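Local coordinates for protein formylmethanofuran--tetrahydromethanopterin formyltransferase (Methanosarcina barkeri, PDB 1M5S) that catalyses the reversible transfer of a formyl group from formylmethanofuran to tetrahydromethanopterin, an early step of methanogenesis from carbon dioxide, at residues A21-T26 with E86-R91; V35-A40 with P70-Q75; A103-L108 with T132-R137; D185-L190 with I247-L252. All blocks are in the same frame, centred on the assembly; numbering follows the deposited sequence.

Contact 1. Residues A21-T26 with E86-R91; sequences ARVLIT and EQLLER
No flat group enters the meeting of A21 and V23 with L88; the flat groups here, R91 and Q87, meet edge-on one turn apart on the helix. The R91 guanidinium presents its edge to the Q87 carboxamide, whose CD lies in the guanidinium plane, and R91 NE donates to Q87 OE1 over 2.8 Å in a nearly straight bond (162° at the hydrogen). The donor is tilted 18° from the Q87 carbonyl plane. The other two nitrogens serve the end of the neighbouring helix: NH1 binds the carbonyl oxygens of A40 and G42, NH2 that of F43, and F43 of the second subunit packs on both Q87 and R91. Four hydrogen bonds thus fix the rotation of the guanidinium.

Across the contact all is aliphatic. Helix 81-95 lies on one side of the sheet of a ferredoxin-like alpha/beta sandwich, and strand 12-26 turns the alternate residues A21 and V23 to it. L88 straddles the alanine methyl: A21 CB is 3.7 Å from L88 CD1 and 3.8 Å from L88 CD2. With its CG opposite the carbonyl carbon (chi1 -74°), L88 also brings CD2 to 4.0 Å from V23 CG2, the two side chains running alongside in opposite senses. L88 also packs on I76 and V117. An alanine at L88 would be likely to open a gap over A21 and V23, as both branches that reach the strand would be gone. Behind the strand R22 makes a salt bridge with E57 and a cation-pi contact with Y73.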
# COMPACT_ATOMS: atom_id res chain seq x y z
N ALA A 21 16.39 4.35 -21.69
CA ALA A 21 17.11 5.13 -20.68
C ALA A 21 16.77 4.63 -19.27
O ALA A 21 15.62 4.35 -18.99
CB ALA A 21 16.75 6.61 -20.81
N ARG A 22 17.80 4.34 -18.48
CA ARG A 22 17.69 3.95 -17.07
C ARG A 22 17.97 5.15 -16.17
O ARG A 22 18.95 5.89 -16.37
CB ARG A 22 18.71 2.85 -16.79
CG ARG A 22 18.34 1.94 -15.62
CD ARG A 22 19.57 1.29 -14.99
NE ARG A 22 19.28 0.07 -14.22
CZ ARG A 22 20.10 -0.43 -13.29
NH1 ARG A 22 21.26 0.18 -13.01
NH2 ARG A 22 19.85 -1.53 -12.58
N VAL A 23 17.04 5.40 -15.24
CA VAL A 23 17.13 6.50 -14.28
C VAL A 23 16.92 5.97 -12.85
O VAL A 23 15.99 5.21 -12.60
CB VAL A 23 16.04 7.59 -14.54
CG1 VAL A 23 16.27 8.78 -13.63
CG2 VAL A 23 16.05 8.01 -15.98
N LEU A 24 17.75 6.42 -11.91
CA LEU A 24 17.55 6.16 -10.49
C LEU A 24 16.93 7.37 -9.81
O LEU A 24 17.48 8.47 -9.85
CB LEU A 24 18.89 5.84 -9.82
CG LEU A 24 18.91 5.68 -8.30
CD1 LEU A 24 18.03 4.52 -7.87
CD2 LEU A 24 20.32 5.45 -7.84
N ILE A 25 15.72 7.19 -9.28
CA ILE A 25 15.09 8.22 -8.46
C ILE A 25 15.23 7.83 -6.99
O ILE A 25 14.79 6.76 -6.59
CB ILE A 25 13.58 8.39 -8.80
CG1 ILE A 25 13.40 8.65 -10.30
CG2 ILE A 25 12.99 9.56 -8.01
CD1 ILE A 25 11.99 8.41 -10.79
N THR A 26 15.97 8.64 -6.23
CA THR A 26 16.00 8.48 -4.78
C THR A 26 15.08 9.48 -4.11
O THR A 26 14.61 10.43 -4.75
CB THR A 26 17.41 8.64 -4.18
OG1 THR A 26 17.80 10.02 -4.25
CG2 THR A 26 18.44 7.77 -4.93
N GLU A 86 13.77 13.77 -25.20
CA GLU A 86 12.57 14.58 -25.02
C GLU A 86 11.71 14.03 -23.88
O GLU A 86 11.27 14.79 -23.02
CB GLU A 86 11.76 14.59 -26.32
CG GLU A 86 10.61 15.60 -26.36
CD GLU A 86 9.79 15.49 -27.65
OE1 GLU A 86 10.31 14.99 -28.67
OE2 GLU A 86 8.62 15.91 -27.64
N GLN A 87 11.52 12.71 -23.87
CA GLN A 87 10.69 12.06 -22.85
C GLN A 87 11.34 12.15 -21.48
O GLN A 87 10.66 12.35 -20.48
CB GLN A 87 10.46 10.59 -23.21
CG GLN A 87 9.38 10.38 -24.24
CD GLN A 87 8.06 11.00 -23.84
OE1 GLN A 87 7.41 10.55 -22.91
NE2 GLN A 87 7.63 12.01 -24.59
N LEU A 88 12.66 12.04 -21.46
CA LEU A 88 13.42 12.20 -20.23
C LEU A 88 13.25 13.60 -19.65
O LEU A 88 12.97 13.76 -18.47
CB LEU A 88 14.90 11.92 -20.48
CG LEU A 88 15.25 10.45 -20.66
CD1 LEU A 88 16.71 10.31 -21.03
CD2 LEU A 88 14.96 9.70 -19.38
N LEU A 89 13.35 14.60 -20.52
CA LEU A 89 13.21 15.99 -20.10
C LEU A 89 11.84 16.26 -19.50
O LEU A 89 11.74 16.76 -18.39
CB LEU A 89 13.45 16.95 -21.28
CG LEU A 89 14.80 17.67 -21.32
CD1 LEU A 89 15.04 18.36 -19.99
CD2 LEU A 89 15.89 16.67 -21.62
N GLU A 90 10.80 15.86 -20.22
CA GLU A 90 9.43 16.15 -19.82
C GLU A 90 8.99 15.34 -18.59
O GLU A 90 8.32 15.86 -17.71
CB GLU A 90 8.49 15.89 -21.00
CG GLU A 90 8.63 16.92 -22.11
CD GLU A 90 7.73 16.66 -23.30
OE1 GLU A 90 6.53 16.35 -23.09
OE2 GLU A 90 8.22 16.81 -24.44
N ARG A 91 9.43 14.08 -18.51
CA ARG A 91 8.99 13.16 -17.45
C ARG A 91 9.75 13.39 -16.13
O ARG A 91 9.19 13.25 -15.03
CB ARG A 91 9.18 11.71 -17.89
CG ARG A 91 7.94 11.13 -18.58
CD ARG A 91 8.24 9.89 -19.41
NE ARG A 91 7.16 9.53 -20.35
CZ ARG A 91 5.99 8.99 -19.98
NH1 ARG A 91 5.73 8.73 -18.69
NH2 ARG A 91 5.02 8.66 -20.83

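Contact 2. Residues V35-A40 with P70-Q75; sequences VAATEA and PGVYVQ
Helix 30-41 packs on strand 71-78 as one of the two helices covering a ferredoxin-like sheet, and A37 meets V72 and V74 where the two come close. The strand follows the alternation of a beta strand: V72 and V74 point at the helix, while Y73 between them points to the other side of the sheet. A37 is the one residue of 35-40 that makes close contact, and its methyl group rests against two valine branches on the strand. A37 CB lies 3.6 Å from V72 CG1 and 3.7 Å from V74 CG1.

The two valines use different rotations to bring that branch up. In V72, CG1 stands opposite the backbone N (chi1 -177°), whereas in V74 it stands opposite the carbonyl carbon (chi1 -65°). V74 CG1 also comes within 4.1 Å of A37 O, brushing the helix backbone itself. The closeness of the backbones, 6.5 Å between the CA atoms of A37 and V72, goes with the small side chain on the helix.

I56 on the strand beyond and A33 one helical turn before A37 pack on V72 as well, and T41 reaches V74. The helix surface turned to the outside meets the second subunit: T38 packs on its counterpart there, and E39 OE2 accepts a hydrogen bond from A44 N of that subunit.

With no hydrogen bond or charge between the two segments, the contact rests on methyl-to-methyl packing in a buried setting, so the close spacing of helix and strand here probably depends on the small alanine and the fit of the two valines.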
# COMPACT_ATOMS: atom_id res chain seq x y z
N VAL A 35 6.16 7.04 -5.34
CA VAL A 35 5.26 8.07 -5.85
C VAL A 35 5.82 8.76 -7.10
O VAL A 35 5.14 8.84 -8.13
CB VAL A 35 4.96 9.13 -4.76
CG1 VAL A 35 4.28 10.35 -5.37
CG2 VAL A 35 4.08 8.53 -3.69
N ALA A 36 7.09 9.18 -7.04
CA ALA A 36 7.77 9.86 -8.14
C ALA A 36 7.98 8.96 -9.35
O ALA A 36 7.67 9.34 -10.48
CB ALA A 36 9.12 10.39 -7.67
N ALA A 37 8.48 7.75 -9.11
CA ALA A 37 8.73 6.78 -10.16
C ALA A 37 7.46 6.40 -10.89
O ALA A 37 7.48 6.16 -12.09
CB ALA A 37 9.38 5.54 -9.57
N THR A 38 6.36 6.33 -10.16
CA THR A 38 5.08 5.95 -10.73
C THR A 38 4.51 7.06 -11.61
O THR A 38 4.09 6.82 -12.74
CB THR A 38 4.07 5.60 -9.61
OG1 THR A 38 4.58 4.50 -8.85
CG2 THR A 38 2.71 5.23 -10.20
N GLU A 39 4.49 8.28 -11.07
CA GLU A 39 4.04 9.45 -11.81
C GLU A 39 4.85 9.61 -13.10
O GLU A 39 4.29 9.81 -14.18
CB GLU A 39 4.19 10.70 -10.94
CG GLU A 39 3.73 11.99 -11.59
CD GLU A 39 2.24 12.03 -11.86
OE1 GLU A 39 1.44 11.59 -11.00
OE2 GLU A 39 1.85 12.55 -12.93
N ALA A 40 6.15 9.36 -13.01
CA ALA A 40 7.08 9.59 -14.11
C ALA A 40 7.00 8.53 -15.21
O ALA A 40 7.50 8.76 -16.32
CB ALA A 40 8.50 9.69 -13.58
N PRO A 70 16.82 5.49 -0.03
CA PRO A 70 16.00 4.56 -0.82
C PRO A 70 15.71 5.11 -2.22
O PRO A 70 15.54 6.32 -2.39
CB PRO A 70 14.73 4.44 0.01
CG PRO A 70 14.64 5.82 0.64
CD PRO A 70 16.06 6.02 1.11
N GLY A 71 15.68 4.24 -3.23
CA GLY A 71 15.36 4.70 -4.57
C GLY A 71 14.61 3.70 -5.44
O GLY A 71 14.24 2.62 -4.98
N VAL A 72 14.30 4.11 -6.66
CA VAL A 72 13.62 3.26 -7.64
C VAL A 72 14.29 3.47 -9.00
O VAL A 72 14.45 4.61 -9.44
CB VAL A 72 12.11 3.62 -7.79
CG1 VAL A 72 11.44 2.66 -8.76
CG2 VAL A 72 11.41 3.58 -6.45
N TYR A 73 14.73 2.38 -9.62
CA TYR A 73 15.19 2.41 -11.01
C TYR A 73 14.00 2.35 -11.95
O TYR A 73 13.11 1.51 -11.78
CB TYR A 73 16.11 1.22 -11.30
CG TYR A 73 17.46 1.30 -10.62
CD1 TYR A 73 18.49 2.07 -11.16
CD2 TYR A 73 17.71 0.57 -9.46
CE1 TYR A 73 19.74 2.10 -10.56
CE2 TYR A 73 18.95 0.60 -8.85
CZ TYR A 73 19.97 1.36 -9.40
OH TYR A 73 21.21 1.36 -8.81
N VAL A 74 13.95 3.29 -12.88
CA VAL A 74 12.95 3.26 -13.94
C VAL A 74 13.63 3.17 -15.30
O VAL A 74 14.84 3.38 -15.42
CB VAL A 74 12.01 4.50 -13.89
CG1 VAL A 74 11.18 4.48 -12.60
CG2 VAL A 74 12.81 5.78 -14.00
N GLN A 75 12.89 2.64 -16.27
CA GLN A 75 13.34 2.62 -17.65
C GLN A 75 12.31 3.38 -18.46
O GLN A 75 11.11 3.24 -18.22
CB GLN A 75 13.46 1.19 -18.17
CG GLN A 75 14.64 0.42 -17.59
CD GLN A 75 14.75 -0.99 -18.14
OE1 GLN A 75 14.15 -1.33 -19.16
NE2 GLN A 75 15.56 -1.82 -17.48

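Contact 3. Residues A103-L108 with T132-R137; sequences AVFNGL and TQIAGR
Strand 103-106 does not pair with segment 132-137; their nearest CA atoms, those of F105 and R137, are 8.4 Å apart, and side chains bridge the interval. The second segment is the tip of a beta hairpin, strands 130-134 and 137-144 joined by a type I' turn through A135 and G136, both with positive phi. I134 and R137 close it with a reciprocal pair of backbone hydrogen bonds.

From the hairpin R137 reaches out, its chain extended from CG to NE, and NH1 donates to N106 O over 2.8 Å (155° at the hydrogen). The bond uses a lone pair in the carbonyl plane and lies in the guanidinium plane. Water 1, at the guanidinium edge, links NH2 to the same oxygen, so N106 O is gripped twice. NH1 also forms a salt bridge with E152, whose OE1 accepts from N106 N. A leucine in place of R137 would probably leave E152 without its charged mate and N106 O without its direct donor. Nearer the turn, F105 and I134 meet nearly perpendicular, F105 CE1 4.0 Å from I134 CG2. N106 OD1 accepts from G156 N and, in an Asx turn, from L108 N at 3.0 Å.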
# COMPACT_ATOMS: atom_id res chain seq x y z
N ALA A 103 15.80 12.90 -5.73
CA ALA A 103 17.04 13.21 -6.44
C ALA A 103 17.12 12.25 -7.62
O ALA A 103 16.52 11.17 -7.59
CB ALA A 103 18.24 13.02 -5.53
N VAL A 104 17.73 12.70 -8.71
CA VAL A 104 17.85 11.91 -9.93
C VAL A 104 19.32 11.60 -10.21
O VAL A 104 20.15 12.50 -10.22
CB VAL A 104 17.27 12.66 -11.15
CG1 VAL A 104 17.60 11.93 -12.44
CG2 VAL A 104 15.77 12.78 -11.01
N PHE A 105 19.62 10.32 -10.40
CA PHE A 105 20.96 9.88 -10.77
C PHE A 105 20.92 9.06 -12.05
O PHE A 105 19.85 8.63 -12.50
CB PHE A 105 21.57 9.05 -9.64
CG PHE A 105 21.70 9.80 -8.35
CD1 PHE A 105 22.78 10.63 -8.11
CD2 PHE A 105 20.71 9.70 -7.38
CE1 PHE A 105 22.88 11.36 -6.93
CE2 PHE A 105 20.80 10.42 -6.19
CZ PHE A 105 21.89 11.25 -5.97
N ASN A 106 22.10 8.84 -12.63
CA ASN A 106 22.22 8.15 -13.91
C ASN A 106 22.17 6.64 -13.71
O ASN A 106 23.03 6.07 -13.03
CB ASN A 106 23.54 8.55 -14.57
CG ASN A 106 23.62 8.13 -16.03
OD1 ASN A 106 22.77 7.39 -16.53
ND2 ASN A 106 24.63 8.64 -16.72
N GLY A 107 21.19 5.98 -14.34
CA GLY A 107 21.07 4.54 -14.23
C GLY A 107 22.04 3.77 -15.11
O GLY A 107 22.39 2.64 -14.79
N LEU A 108 22.46 4.39 -16.21
CA LEU A 108 23.38 3.75 -17.17
C LEU A 108 24.65 4.58 -17.37
O LEU A 108 24.88 5.13 -18.44
CB LEU A 108 22.67 3.55 -18.52
CG LEU A 108 21.77 2.32 -18.71
CD1 LEU A 108 20.77 2.55 -19.82
CD2 LEU A 108 22.63 1.10 -19.00
N THR A 132 27.68 20.29 -7.64
CA THR A 132 28.30 19.55 -6.55
C THR A 132 28.71 18.16 -7.03
O THR A 132 28.58 17.84 -8.22
CB THR A 132 27.33 19.45 -5.32
OG1 THR A 132 27.98 18.77 -4.24
CG2 THR A 132 26.05 18.72 -5.69
N GLN A 133 29.25 17.37 -6.11
CA GLN A 133 29.71 16.02 -6.41
C GLN A 133 29.20 15.03 -5.37
O GLN A 133 29.59 15.09 -4.20
CB GLN A 133 31.24 16.00 -6.45
CG GLN A 133 31.83 14.64 -6.69
CD GLN A 133 32.99 14.69 -7.65
OE1 GLN A 133 32.88 15.27 -8.74
NE2 GLN A 133 34.11 14.10 -7.26
N ILE A 134 28.35 14.11 -5.81
CA ILE A 134 27.87 13.03 -4.95
C ILE A 134 28.43 11.66 -5.38
O ILE A 134 28.18 11.18 -6.49
CB ILE A 134 26.30 13.00 -4.91
CG1 ILE A 134 25.78 14.22 -4.15
CG2 ILE A 134 25.80 11.75 -4.18
CD1 ILE A 134 24.92 15.13 -4.98
N ALA A 135 29.23 11.07 -4.50
CA ALA A 135 29.86 9.78 -4.75
C ALA A 135 30.55 9.77 -6.12
O ALA A 135 30.22 8.97 -6.98
CB ALA A 135 28.81 8.67 -4.66
N GLY A 136 31.41 10.76 -6.34
CA GLY A 136 32.17 10.84 -7.58
C GLY A 136 31.36 11.32 -8.78
O GLY A 136 31.93 11.70 -9.80
N ARG A 137 30.04 11.33 -8.63
CA ARG A 137 29.12 11.73 -9.71
C ARG A 137 28.93 13.25 -9.73
O ARG A 137 28.83 13.90 -8.67
CB ARG A 137 27.75 11.08 -9.49
CG ARG A 137 27.76 9.57 -9.69
CD ARG A 137 26.36 8.96 -9.66
NE ARG A 137 26.36 7.50 -9.51
CZ ARG A 137 25.60 6.67 -10.25
NH1 ARG A 137 24.78 7.14 -11.19
NH2 ARG A 137 25.61 5.34 -10.11
O HOH W 1 23.87 4.07 -11.80

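Contact 4. Residues D185-L190 with I247-L252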
# COMPACT_ATOMS: atom_id res chain seq x y z
N ASP A 185 5.16 -9.15 -9.80
CA ASP A 185 5.87 -8.91 -8.54
C ASP A 185 7.25 -9.54 -8.59
O ASP A 185 8.21 -9.00 -8.03
CB ASP A 185 5.09 -9.50 -7.36
CG ASP A 185 3.88 -8.67 -6.97
OD1 ASP A 185 3.84 -7.45 -7.25
OD2 ASP A 185 2.96 -9.23 -6.34
N THR A 186 7.35 -10.70 -9.23
CA THR A 186 8.61 -11.42 -9.35
C THR A 186 9.57 -10.67 -10.28
O THR A 186 10.74 -10.48 -9.96
CB THR A 186 8.39 -12.83 -9.92
OG1 THR A 186 7.36 -13.47 -9.16
CG2 THR A 186 9.66 -13.65 -9.82
N ILE A 187 9.04 -10.23 -11.41
CA ILE A 187 9.84 -9.49 -12.39
C ILE A 187 10.32 -8.15 -11.83
O ILE A 187 11.44 -7.73 -12.11
CB ILE A 187 9.04 -9.28 -13.69
CG1 ILE A 187 8.76 -10.65 -14.33
CG2 ILE A 187 9.81 -8.39 -14.66
CD1 ILE A 187 7.79 -10.61 -15.48
N ALA A 188 9.56 -7.56 -10.91
CA ALA A 188 9.95 -6.29 -10.31
C ALA A 188 11.08 -6.44 -9.28
O ALA A 188 11.62 -5.45 -8.79
CB ALA A 188 8.74 -5.60 -9.68
N GLU A 189 11.45 -7.68 -8.97
CA GLU A 189 12.64 -7.95 -8.16
C GLU A 189 13.89 -8.00 -9.02
O GLU A 189 15.01 -7.99 -8.50
CB GLU A 189 12.52 -9.28 -7.41
CG GLU A 189 11.32 -9.46 -6.50
CD GLU A 189 11.17 -10.91 -6.01
OE1 GLU A 189 11.89 -11.81 -6.51
OE2 GLU A 189 10.31 -11.15 -5.14
N LEU A 190 13.70 -8.16 -10.33
CA LEU A 190 14.80 -8.45 -11.25
C LEU A 190 15.39 -7.21 -11.93
O LEU A 190 14.66 -6.37 -12.48
CB LEU A 190 14.35 -9.46 -12.31
CG LEU A 190 13.90 -10.84 -11.81
CD1 LEU A 190 13.46 -11.68 -12.99
CD2 LEU A 190 15.03 -11.51 -11.07
N ILE A 247 1.91 -10.71 -20.14
CA ILE A 247 2.90 -9.84 -19.52
C ILE A 247 3.95 -9.47 -20.56
O ILE A 247 4.56 -10.36 -21.16
CB ILE A 247 3.54 -10.53 -18.29
CG1 ILE A 247 2.48 -10.71 -17.20
CG2 ILE A 247 4.71 -9.69 -17.76
CD1 ILE A 247 3.03 -11.04 -15.86
N VAL A 248 3.98 -8.19 -20.92
CA VAL A 248 5.01 -7.65 -21.81
C VAL A 248 6.21 -7.16 -21.01
O VAL A 248 6.06 -6.49 -19.99
CB VAL A 248 4.46 -6.49 -22.66
CG1 VAL A 248 5.56 -5.91 -23.53
CG2 VAL A 248 3.32 -6.97 -23.53
N ILE A 249 7.40 -7.47 -21.51
CA ILE A 249 8.66 -7.24 -20.81
C ILE A 249 9.63 -6.50 -21.74
O ILE A 249 9.89 -6.95 -22.86
CB ILE A 249 9.31 -8.59 -20.38
CG1 ILE A 249 8.32 -9.41 -19.55
CG2 ILE A 249 10.59 -8.35 -19.60
CD1 ILE A 249 8.73 -10.83 -19.32
N ASN A 250 10.03 -5.28 -21.35
CA ASN A 250 11.14 -4.59 -21.99
C ASN A 250 12.36 -4.77 -21.13
O ASN A 250 12.25 -5.02 -19.93
CB ASN A 250 10.84 -3.10 -22.14
CG ASN A 250 9.71 -2.82 -23.10
OD1 ASN A 250 9.03 -3.74 -23.57
ND2 ASN A 250 9.48 -1.55 -23.40
N GLY A 251 13.54 -4.65 -21.72
CA GLY A 251 14.76 -4.91 -20.97
C GLY A 251 16.03 -4.50 -21.69
O GLY A 251 16.03 -4.30 -22.90
N LEU A 252 17.12 -4.45 -20.93
CA LEU A 252 18.39 -3.94 -21.42
C LEU A 252 19.09 -4.90 -22.39
O LEU A 252 19.63 -4.48 -23.41
CB LEU A 252 19.31 -3.64 -20.23
CG LEU A 252 18.77 -2.56 -19.29
CD1 LEU A 252 19.67 -2.42 -18.07
CD2 LEU A 252 18.67 -1.24 -20.04
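D185 and T186 lead up to I187, the residue of this segment that touches I247 and I249. D185 packs on K30 of the third subunit, and T186 rests on A263 and A267 of helix 254-268. I187 then points at strand 243-251. Its chain is drawn out, CG1 opposite the carbonyl carbon and chi2 at 170°, which carries CD1 onto two isoleucines of the strand. I187 CD1 lies 3.9 Å from I247 CG2 and 4.0 Å from I249 CD1. The side chains of I187 and I247 run alongside in opposite senses; I187 meets I249 at a slant.

From I187 the backbone makes a type I turn, closed by L190 N donating to I187 O at 2.9 Å. Within the turn E189 hydrogen-bonds S61 OG of the third subunit through OE1.

The strand belongs to the proximal lobe, also of ferredoxin-like build, and the helix covers its sheet. Only methyl groups meet between these segments, so hydrophobic burial and shape hold them, without a directional bond to fix the angle of approach.

Contacts 1, 2 and 4 are buried helix-on-sheet packings of aliphatic side chains, without hydrogen bonds across; contact 3, about 23 Å from the chain's centre, is partly buried and joins a strand to a hairpin through an arginine, a carbonyl and a water, beside one aromatic-aliphatic touch. Contacts 1 and 2 share one sheet: V23 O and I25 O probably accept from V74 N and V72 N, and both contacts also reach the second subunit. Strand 103-106 of contact 3 pairs with the other edge of 21-26. Contact 4 lies in the other lobe and borders the third subunit; it touches contact 2 where Q75 packs on L252 and G251.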